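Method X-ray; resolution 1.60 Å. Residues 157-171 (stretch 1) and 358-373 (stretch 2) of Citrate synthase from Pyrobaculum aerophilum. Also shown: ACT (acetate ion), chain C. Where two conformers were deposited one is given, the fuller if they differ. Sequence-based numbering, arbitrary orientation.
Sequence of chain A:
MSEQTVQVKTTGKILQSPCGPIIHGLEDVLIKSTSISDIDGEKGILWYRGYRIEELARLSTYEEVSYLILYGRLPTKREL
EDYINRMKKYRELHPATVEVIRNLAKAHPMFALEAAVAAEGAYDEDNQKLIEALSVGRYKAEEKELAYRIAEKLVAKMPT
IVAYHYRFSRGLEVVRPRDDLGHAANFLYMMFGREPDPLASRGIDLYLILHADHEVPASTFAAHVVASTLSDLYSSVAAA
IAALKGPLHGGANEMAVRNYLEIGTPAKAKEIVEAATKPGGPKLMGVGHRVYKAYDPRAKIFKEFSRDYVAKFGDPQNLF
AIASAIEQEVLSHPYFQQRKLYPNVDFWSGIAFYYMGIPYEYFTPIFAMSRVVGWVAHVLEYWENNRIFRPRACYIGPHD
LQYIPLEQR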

# COMPACT_ATOMS: atom_id res chain seq x y z
N LYS A 157 6.78 -18.21 2.17
CA LYS A 157 7.93 -17.47 2.64
C LYS A 157 7.67 -16.61 3.86
O LYS A 157 8.62 -16.29 4.58
CB LYS A 157 8.47 -16.59 1.51
CG LYS A 157 9.01 -17.41 0.35
CD LYS A 157 9.31 -16.57 -0.85
CE LYS A 157 9.72 -17.47 -2.01
NZ LYS A 157 11.05 -18.07 -1.81
N MET A 158 6.43 -16.21 4.09
CA MET A 158 6.17 -15.27 5.18
C MET A 158 6.75 -15.74 6.52
O MET A 158 7.43 -14.97 7.20
CB MET A 158 4.70 -14.93 5.29
CG MET A 158 4.44 -13.64 6.00
SD MET A 158 5.02 -12.21 5.06
CE MET A 158 3.99 -12.27 3.63
N PRO A 159 6.55 -17.02 6.90
CA PRO A 159 7.11 -17.43 8.19
C PRO A 159 8.62 -17.37 8.24
O PRO A 159 9.21 -17.16 9.30
CB PRO A 159 6.62 -18.87 8.34
CG PRO A 159 5.41 -18.95 7.45
CD PRO A 159 5.77 -18.10 6.28
N THR A 160 9.27 -17.59 7.11
CA THR A 160 10.73 -17.55 7.07
C THR A 160 11.21 -16.13 7.35
O THR A 160 12.18 -15.91 8.08
CB THR A 160 11.24 -18.07 5.72
OG1 THR A 160 10.54 -19.27 5.38
CG2 THR A 160 12.74 -18.34 5.78
N ILE A 161 10.55 -15.17 6.72
CA ILE A 161 10.89 -13.77 6.91
C ILE A 161 10.76 -13.41 8.39
O ILE A 161 11.68 -12.84 8.99
CB ILE A 161 9.99 -12.87 6.07
CG1 ILE A 161 10.25 -13.09 4.58
CG2 ILE A 161 10.25 -11.39 6.42
CD1 ILE A 161 9.34 -12.28 3.68
N VAL A 162 9.63 -13.75 8.98
CA VAL A 162 9.37 -13.47 10.38
C VAL A 162 10.42 -14.10 11.29
O VAL A 162 11.00 -13.43 12.15
CB VAL A 162 7.95 -13.91 10.77
CG1 VAL A 162 7.71 -13.75 12.28
CG2 VAL A 162 6.91 -13.14 9.94
N ALA A 163 10.63 -15.40 11.12
CA ALA A 163 11.57 -16.14 11.95
C ALA A 163 13.01 -15.64 11.80
O ALA A 163 13.72 -15.49 12.80
CB ALA A 163 11.50 -17.63 11.65
N TYR A 164 13.44 -15.34 10.57
CA TYR A 164 14.80 -14.86 10.36
C TYR A 164 15.00 -13.52 11.05
O TYR A 164 16.01 -13.30 11.69
CB TYR A 164 15.09 -14.70 8.87
CG TYR A 164 15.44 -15.98 8.14
CD1 TYR A 164 15.17 -17.22 8.68
CD2 TYR A 164 15.94 -15.93 6.84
CE1 TYR A 164 15.49 -18.39 8.00
CE2 TYR A 164 16.23 -17.10 6.14
CZ TYR A 164 15.98 -18.33 6.72
OH TYR A 164 16.23 -19.51 6.03
N HIS A 165 13.98 -12.68 10.98
CA HIS A 165 14.08 -11.41 11.66
C HIS A 165 14.19 -11.63 13.16
O HIS A 165 15.02 -11.01 13.83
CB HIS A 165 12.91 -10.52 11.35
CG HIS A 165 13.08 -9.15 11.91
ND1 HIS A 165 12.66 -8.81 13.17
CD2 HIS A 165 13.75 -8.07 11.43
CE1 HIS A 165 13.01 -7.56 13.43
NE2 HIS A 165 13.67 -7.09 12.39
N TYR A 166 13.35 -12.51 13.69
CA TYR A 166 13.39 -12.81 15.12
C TYR A 166 14.80 -13.23 15.53
O TYR A 166 15.36 -12.69 16.47
CB TYR A 166 12.38 -13.86 15.51
CG TYR A 166 12.55 -14.33 16.93
CD1 TYR A 166 12.22 -13.50 17.98
CD2 TYR A 166 13.13 -15.56 17.21
CE1 TYR A 166 12.43 -13.89 19.29
CE2 TYR A 166 13.31 -15.98 18.51
CZ TYR A 166 12.99 -15.13 19.54
OH TYR A 166 13.19 -15.55 20.85
N ARG A 167 15.36 -14.20 14.81
CA ARG A 167 16.70 -14.69 15.11
C ARG A 167 17.73 -13.58 15.05
O ARG A 167 18.52 -13.42 15.96
CB ARG A 167 17.07 -15.80 14.13
CG ARG A 167 16.14 -16.99 14.16
CD ARG A 167 16.22 -17.78 15.44
NE ARG A 167 17.54 -18.39 15.64
CZ ARG A 167 17.80 -19.22 16.65
NH1 ARG A 167 16.84 -19.54 17.51
NH2 ARG A 167 19.00 -19.73 16.78
N PHE A 168 17.75 -12.83 13.94
CA PHE A 168 18.69 -11.74 13.82
C PHE A 168 18.50 -10.68 14.89
O PHE A 168 19.48 -10.10 15.35
CB PHE A 168 18.64 -11.08 12.45
CG PHE A 168 19.17 -11.92 11.32
CD1 PHE A 168 20.39 -12.57 11.42
CD2 PHE A 168 18.56 -11.86 10.09
CE1 PHE A 168 20.91 -13.26 10.34
CE2 PHE A 168 19.07 -12.57 9.01
CZ PHE A 168 20.26 -13.23 9.13
N SER A 169 17.25 -10.40 15.26
CA SER A 169 16.97 -9.36 16.26
C SER A 169 17.57 -9.73 17.62
O SER A 169 17.86 -8.85 18.44
CB SER A 169 15.46 -9.10 16.39
OG SER A 169 14.83 -10.14 17.11
N ARG A 170 17.73 -11.03 17.85
CA ARG A 170 18.28 -11.57 19.09
C ARG A 170 19.77 -11.92 18.98
O ARG A 170 20.35 -12.55 19.87
CB ARG A 170 17.47 -12.81 19.51
CG ARG A 170 16.24 -12.53 20.37
CD ARG A 170 15.27 -11.51 19.78
NE ARG A 170 14.20 -11.18 20.73
CZ ARG A 170 13.26 -10.26 20.52
NH1 ARG A 170 13.24 -9.56 19.40
NH2 ARG A 170 12.33 -10.03 21.44
N GLY A 171 20.40 -11.50 17.89
CA GLY A 171 21.81 -11.76 17.63
C GLY A 171 22.11 -13.23 17.44
O GLY A 171 23.23 -13.68 17.70
N ILE A 358 6.82 -16.07 22.21
CA ILE A 358 6.80 -15.20 21.03
C ILE A 358 6.66 -13.78 21.55
O ILE A 358 5.71 -13.46 22.29
CB ILE A 358 5.62 -15.52 20.13
CG1 ILE A 358 5.76 -16.96 19.58
CG2 ILE A 358 5.50 -14.46 19.01
CD1 ILE A 358 4.57 -17.45 18.81
N PRO A 359 7.65 -12.92 21.24
CA PRO A 359 7.55 -11.54 21.71
C PRO A 359 6.33 -10.82 21.13
O PRO A 359 5.89 -11.11 20.02
CB PRO A 359 8.86 -10.90 21.23
CG PRO A 359 9.76 -12.03 20.99
CD PRO A 359 8.89 -13.15 20.50
N TYR A 360 5.81 -9.84 21.86
CA TYR A 360 4.62 -9.12 21.43
C TYR A 360 4.74 -8.56 20.02
O TYR A 360 3.75 -8.56 19.27
CB TYR A 360 4.37 -7.92 22.34
CG TYR A 360 3.97 -8.26 23.75
CD1 TYR A 360 2.83 -9.01 24.00
CD2 TYR A 360 4.63 -7.69 24.83
CE1 TYR A 360 2.40 -9.26 25.29
CE2 TYR A 360 4.21 -7.94 26.13
CZ TYR A 360 3.09 -8.71 26.35
OH TYR A 360 2.67 -8.97 27.65
N GLU A 361 5.90 -8.01 19.70
CA GLU A 361 6.11 -7.37 18.41
C GLU A 361 6.02 -8.35 17.23
O GLU A 361 5.94 -7.92 16.08
CB GLU A 361 7.42 -6.59 18.37
CG GLU A 361 8.70 -7.41 18.59
CD GLU A 361 9.11 -7.60 20.06
OE1 GLU A 361 8.32 -7.36 21.00
OE2 GLU A 361 10.28 -7.99 20.26
N TYR A 362 6.01 -9.65 17.53
CA TYR A 362 5.85 -10.68 16.48
C TYR A 362 4.41 -11.15 16.33
O TYR A 362 4.10 -11.94 15.44
CB TYR A 362 6.83 -11.84 16.65
CG TYR A 362 8.25 -11.42 16.37
CD1 TYR A 362 8.75 -11.42 15.06
CD2 TYR A 362 9.02 -10.83 17.35
CE1 TYR A 362 9.99 -10.95 14.78
CE2 TYR A 362 10.27 -10.33 17.07
CZ TYR A 362 10.75 -10.36 15.78
OH TYR A 362 11.99 -9.84 15.49
N PHE A 363 3.50 -10.67 17.18
CA PHE A 363 2.09 -11.07 17.09
C PHE A 363 1.50 -10.67 15.74
O PHE A 363 0.86 -11.50 15.07
CB PHE A 363 1.26 -10.42 18.21
CG PHE A 363 1.42 -11.07 19.57
CD1 PHE A 363 2.58 -11.77 19.91
CD2 PHE A 363 0.47 -10.84 20.57
CE1 PHE A 363 2.73 -12.33 21.19
CE2 PHE A 363 0.62 -11.39 21.83
CZ PHE A 363 1.75 -12.13 22.13
N THR A 364 1.67 -9.41 15.36
CA THR A 364 1.11 -8.95 14.08
C THR A 364 1.81 -9.60 12.89
O THR A 364 1.13 -10.01 11.95
CB THR A 364 1.04 -7.43 14.01
OG1 THR A 364 0.21 -6.98 15.11
CG2 THR A 364 0.40 -7.00 12.69
N PRO A 365 3.14 -9.76 12.94
CA PRO A 365 3.79 -10.54 11.89
C PRO A 365 3.18 -11.94 11.71
O PRO A 365 3.01 -12.41 10.59
CB PRO A 365 5.23 -10.60 12.35
CG PRO A 365 5.43 -9.24 12.96
CD PRO A 365 4.14 -8.96 13.68
N ILE A 366 2.83 -12.62 12.80
CA ILE A 366 2.18 -13.94 12.69
C ILE A 366 0.79 -13.81 12.05
O ILE A 366 0.38 -14.66 11.26
CB ILE A 366 2.15 -14.66 14.03
CG1 ILE A 366 3.59 -14.96 14.44
CG2 ILE A 366 1.36 -15.98 13.94
CD1 ILE A 366 3.76 -15.39 15.89
N PHE A 367 0.07 -12.74 12.37
CA PHE A 367 -1.20 -12.49 11.68
C PHE A 367 -0.96 -12.40 10.15
O PHE A 367 -1.72 -12.95 9.36
CB PHE A 367 -1.83 -11.19 12.20
CG PHE A 367 -3.15 -10.87 11.57
CD1 PHE A 367 -4.34 -11.28 12.15
CD2 PHE A 367 -3.21 -10.15 10.39
CE1 PHE A 367 -5.56 -10.95 11.56
CE2 PHE A 367 -4.42 -9.81 9.82
CZ PHE A 367 -5.59 -10.19 10.42
N ALA A 368 0.09 -11.68 9.74
CA ALA A 368 0.48 -11.59 8.33
C ALA A 368 0.77 -12.98 7.74
O ALA A 368 0.44 -13.26 6.58
CB ALA A 368 1.72 -10.67 8.17
N MET A 369 1.45 -13.83 8.50
CA MET A 369 1.72 -15.21 8.06
C MET A 369 0.42 -15.95 7.76
O MET A 369 0.38 -16.78 6.86
CB MET A 369 2.50 -15.98 9.12
CG MET A 369 3.94 -15.57 9.18
SD MET A 369 4.70 -16.04 10.74
CE MET A 369 4.02 -17.67 10.99
N SER A 370 -0.62 -15.67 8.53
CA SER A 370 -1.90 -16.26 8.29
C SER A 370 -2.62 -15.64 7.09
O SER A 370 -3.01 -16.31 6.12
CB SER A 370 -2.80 -16.09 9.51
OG SER A 370 -4.08 -16.58 9.24
N ARG A 371 -2.78 -14.32 7.18
CA ARG A 371 -3.59 -13.57 6.24
C ARG A 371 -3.03 -13.42 4.84
O ARG A 371 -3.77 -13.12 3.91
CB ARG A 371 -3.88 -12.19 6.83
CG ARG A 371 -4.78 -11.30 6.00
CD ARG A 371 -6.16 -11.90 5.74
NE ARG A 371 -6.78 -12.36 6.98
CZ ARG A 371 -7.54 -11.61 7.78
NH1 ARG A 371 -7.92 -10.39 7.41
NH2 ARG A 371 -7.98 -12.09 8.93
N VAL A 372 -1.75 -13.69 4.68
CA VAL A 372 -1.13 -13.55 3.37
C VAL A 372 -1.88 -14.37 2.32
O VAL A 372 -2.05 -13.93 1.18
CB VAL A 372 0.36 -13.88 3.39
CG1 VAL A 372 0.59 -15.28 3.91
CG2 VAL A 372 0.97 -13.65 1.99
N VAL A 373 -2.41 -15.53 2.71
CA VAL A 373 -3.15 -16.31 1.72
C VAL A 373 -4.43 -15.60 1.29
O VAL A 373 -4.78 -15.61 0.12
CB VAL A 373 -3.41 -17.76 2.14
CG1 VAL A 373 -4.38 -17.87 3.31
CG2 VAL A 373 -3.93 -18.55 0.92
C ACT C . 7.11 -9.88 25.36
O ACT C . 7.39 -9.38 24.24
OXT ACT C . 7.67 -9.36 26.36
CH3 ACT C . 6.15 -11.03 25.52

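The two stretches form a near-antiparallel helix pair whose contact grades from an apolar seam at one end to a polar, aromatic cluster around Tyr 362 at the other. Helix 157-169 and helix 363-373 run at 168° with a closest axial approach of 8.9 Å, and their backbones come nearest at Met 158 and Met 369, whose CA atoms lie 5.3 Å apart.

At this end the methionines interlock: Met 158 CG meets Met 369 CG at 3.8 Å, and Met 158 CE reaches Val 372 CG2 at 3.7 Å. Pro 159 CB adds a contact with Met 369 CE at 3.9 Å. One turn further along, Val 162 points toward the partner and fills the space between three residues, with CG2 3.7 Å from Met 369 SD and 3.9 Å from Pro 365 CB, and CG1 3.8 Å from Tyr 362 CD1.

Tyr 362 loses 105 Å² to the first stretch, more than any other residue here. Its ring receives the edge of Tyr 166 on one face, the planes nearly perpendicular at 89°, and Tyr 166 CB lies over the same ring in a CH-pi contact. The Tyr 362 hydroxyl forms a short hydrogen bond, Tyr 362 OH to His 165 ND1 at 2.6 Å; either atom could be the donor.

Beyond the helix end, Arg 170 closes the contact. Its CA-to-CB bond points sideways, but the guanidinium swings nearer, and NH2 forms a salt bridge with Glu 361 OE2 at 3.1 Å, pairing opposite charges at the more open margin. Arg 170 NH1 is steadied by a 2.8 Å hydrogen bond to Ser 169 OG, which in turn donates to Tyr 166 O at 2.7 Å. Pro 359 packs against both side chains, its CG 3.7 Å from Tyr 166 CE1 and 3.3 Å from Arg 170 NH2.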